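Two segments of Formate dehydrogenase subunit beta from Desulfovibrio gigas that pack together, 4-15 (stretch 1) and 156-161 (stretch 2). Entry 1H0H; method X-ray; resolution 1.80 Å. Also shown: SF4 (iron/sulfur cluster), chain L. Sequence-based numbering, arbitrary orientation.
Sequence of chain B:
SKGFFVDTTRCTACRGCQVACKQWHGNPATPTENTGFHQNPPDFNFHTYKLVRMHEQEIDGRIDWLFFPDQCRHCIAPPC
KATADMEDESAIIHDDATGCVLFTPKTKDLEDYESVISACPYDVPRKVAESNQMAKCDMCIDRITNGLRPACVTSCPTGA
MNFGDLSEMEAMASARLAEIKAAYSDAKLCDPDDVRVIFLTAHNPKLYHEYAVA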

# COMPACT_ATOMS: atom_id res chain seq x y z
N PHE B 4 -30.02 -7.03 -15.72
CA PHE B 4 -29.00 -6.50 -14.85
C PHE B 4 -29.71 -5.68 -13.80
O PHE B 4 -30.76 -5.06 -14.07
N PHE B 5 -29.15 -5.65 -12.61
CA PHE B 5 -29.58 -4.69 -11.62
C PHE B 5 -28.32 -3.90 -11.26
O PHE B 5 -27.34 -4.47 -10.81
N VAL B 6 -28.34 -2.59 -11.49
CA VAL B 6 -27.21 -1.75 -11.13
C VAL B 6 -27.57 -0.89 -9.92
O VAL B 6 -28.41 0.01 -10.01
N ASP B 7 -26.96 -1.18 -8.78
CA ASP B 7 -27.26 -0.44 -7.57
C ASP B 7 -26.22 0.66 -7.43
O ASP B 7 -25.14 0.40 -6.91
N THR B 8 -26.53 1.88 -7.91
CA THR B 8 -25.57 2.99 -7.83
C THR B 8 -25.20 3.34 -6.40
O THR B 8 -24.14 3.93 -6.15
N THR B 9 -26.02 2.95 -5.43
CA THR B 9 -25.67 3.30 -4.07
C THR B 9 -24.45 2.50 -3.58
O THR B 9 -23.90 2.81 -2.54
N ARG B 10 -24.07 1.45 -4.31
CA ARG B 10 -22.90 0.67 -3.92
C ARG B 10 -21.66 0.94 -4.78
O ARG B 10 -20.60 0.38 -4.51
N CYS B 11 -21.78 1.77 -5.80
CA CYS B 11 -20.65 2.03 -6.72
C CYS B 11 -19.63 2.99 -6.12
O CYS B 11 -19.98 4.05 -5.62
N THR B 12 -18.36 2.64 -6.19
CA THR B 12 -17.33 3.51 -5.67
C THR B 12 -16.61 4.23 -6.81
O THR B 12 -15.62 4.92 -6.57
N ALA B 13 -17.11 4.06 -8.03
CA ALA B 13 -16.48 4.66 -9.20
C ALA B 13 -15.02 4.19 -9.31
O ALA B 13 -14.13 4.95 -9.71
N CYS B 14 -14.79 2.92 -8.97
CA CYS B 14 -13.45 2.33 -9.07
C CYS B 14 -13.03 2.22 -10.55
O CYS B 14 -11.87 2.03 -10.88
N ARG B 15 -14.01 2.38 -11.44
CA ARG B 15 -13.80 2.27 -12.89
C ARG B 15 -13.30 0.89 -13.40
O ARG B 15 -12.87 0.72 -14.54
N CYS B 156 -16.84 -5.97 -10.96
CA CYS B 156 -17.31 -5.02 -9.94
C CYS B 156 -17.06 -5.53 -8.56
O CYS B 156 -17.48 -6.62 -8.23
N PRO B 157 -16.35 -4.77 -7.73
CA PRO B 157 -16.06 -5.25 -6.39
C PRO B 157 -17.18 -5.10 -5.34
O PRO B 157 -17.17 -5.85 -4.40
N THR B 158 -18.10 -4.17 -5.49
CA THR B 158 -19.07 -3.90 -4.41
C THR B 158 -20.45 -4.46 -4.57
O THR B 158 -21.32 -4.19 -3.77
N GLY B 159 -20.66 -5.23 -5.62
CA GLY B 159 -21.98 -5.76 -5.84
C GLY B 159 -22.89 -4.71 -6.42
O GLY B 159 -24.10 -4.87 -6.39
N ALA B 160 -22.34 -3.60 -6.90
CA ALA B 160 -23.17 -2.61 -7.58
C ALA B 160 -23.74 -3.23 -8.87
O ALA B 160 -24.92 -3.03 -9.21
N MET B 161 -22.91 -3.97 -9.59
CA MET B 161 -23.35 -4.62 -10.83
C MET B 161 -23.82 -6.02 -10.51
O MET B 161 -23.15 -6.75 -9.80

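The iron/sulfur cluster is bound by both stretches, and C156 begins stretch 2 by binding it: its t rotamer brings SG within 2.2 Å of SF4 FE1, while C11 (t) and C14 (p) of stretch 1 ligate FE3 and FE4. C156 itself touches no residue of stretch 1, so the cluster bridges the two at this end. P157 follows, its CD 3.7 Å from C14 SG, packing the ring against a ligand sulfur.

T158 points toward stretch 1 and supplies the polar center. In its p rotamer OG1 donates to R10 O (2.7 Å), and CG2 meets T12 CG2 at 4.0 Å. R10, also pointing toward its partner, returns the favor: NE donates to T158 O at 2.7 Å, nearly linear, so one residue pair is tied twice.

G159 adopts a positive phi, where a CB would jam against the preceding carbonyl O and also lie 3.7 Å from R10 NE. The methyl of A160 packs with its CB 4.1 Å from C11 CB and 4.0 Å from SF4 S4; its carbonyl O accepts from D7 N (2.8 Å).

M161, m at all three chi angles, shares a sheet face with V6 in an antiparallel bridge. Its SD lies 3.7 Å from V6 CG1, and its CE reaches 3.8 Å from F4 CD2, closing the apolar end.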

# COMPACT_ATOMS: atom_id res chain seq x y z
CB PHE B 4 -28.09 -5.49 -15.59
CG PHE B 4 -27.20 -6.05 -16.68
CD1 PHE B 4 -27.72 -6.47 -17.89
CD2 PHE B 4 -25.80 -6.06 -16.51
CE1 PHE B 4 -26.86 -6.95 -18.92
CE2 PHE B 4 -24.95 -6.53 -17.52
CZ PHE B 4 -25.49 -6.98 -18.74
CB PHE B 5 -30.17 -5.34 -10.37
CG PHE B 5 -30.34 -4.37 -9.22
CD1 PHE B 5 -30.94 -3.13 -9.43
CD2 PHE B 5 -29.87 -4.67 -7.96
CE1 PHE B 5 -31.11 -2.22 -8.38
CE2 PHE B 5 -30.02 -3.76 -6.91
CZ PHE B 5 -30.65 -2.53 -7.13
CB VAL B 6 -26.80 -0.85 -12.31
CG1 VAL B 6 -25.51 -0.11 -12.00
CG2 VAL B 6 -26.68 -1.67 -13.62
CB ASP B 7 -27.23 -1.39 -6.38
CG ASP B 7 -27.59 -0.72 -5.08
OD1 ASP B 7 -27.78 0.51 -5.06
OD2 ASP B 7 -27.70 -1.36 -4.02
CB THR B 8 -26.07 4.26 -8.56
OG1 THR B 8 -27.21 4.78 -7.87
CG2 THR B 8 -26.55 3.95 -9.98
CB THR B 9 -26.84 3.12 -3.07
OG1 THR B 9 -27.11 1.71 -2.84
CG2 THR B 9 -28.13 3.70 -3.62
CB ARG B 10 -23.20 -0.83 -3.93
CG ARG B 10 -24.35 -1.25 -3.04
CD ARG B 10 -24.57 -2.74 -3.04
NE ARG B 10 -23.48 -3.47 -2.41
CZ ARG B 10 -23.50 -3.82 -1.13
NH1 ARG B 10 -24.56 -3.48 -0.40
NH2 ARG B 10 -22.49 -4.50 -0.57
CB CYS B 11 -21.20 2.58 -8.06
SG CYS B 11 -19.98 3.10 -9.29
CB THR B 12 -16.32 2.71 -4.86
OG1 THR B 12 -15.91 1.58 -5.64
CG2 THR B 12 -16.97 2.13 -3.61
CB ALA B 13 -16.62 6.19 -9.18
CB CYS B 14 -13.45 0.94 -8.40
SG CYS B 14 -14.17 -0.43 -9.32
CB ARG B 15 -13.08 3.49 -13.47
CG ARG B 15 -14.06 4.68 -13.55
CD ARG B 15 -13.60 5.82 -14.43
NE ARG B 15 -12.64 6.65 -13.72
CZ ARG B 15 -12.40 7.90 -14.03
NH1 ARG B 15 -13.05 8.46 -15.07
NH2 ARG B 15 -11.51 8.60 -13.32
CB CYS B 156 -18.78 -4.71 -10.17
SG CYS B 156 -19.47 -3.54 -8.98
CB PRO B 157 -14.86 -4.40 -5.99
CG PRO B 157 -15.03 -3.15 -6.72
CD PRO B 157 -15.73 -3.47 -8.01
CB THR B 158 -19.25 -2.43 -4.28
OG1 THR B 158 -19.62 -1.93 -5.57
CG2 THR B 158 -17.89 -1.76 -4.01
CB ALA B 160 -22.39 -1.38 -7.88
CB MET B 161 -22.21 -4.72 -11.86
CG MET B 161 -21.70 -3.41 -12.43
SD MET B 161 -22.97 -2.50 -13.34
CE MET B 161 -23.39 -3.70 -14.70
FE1 SF4 L . -18.74 -1.59 -9.76
FE2 SF4 L . -18.15 -0.12 -12.04
FE3 SF4 L . -19.01 1.17 -9.76
FE4 SF4 L . -16.46 -0.06 -9.82
S1 SF4 L . -17.15 1.70 -11.06
S2 SF4 L . -18.06 -0.12 -8.11
S3 SF4 L . -16.95 -1.84 -11.22
S4 SF4 L . -20.21 -0.39 -11.08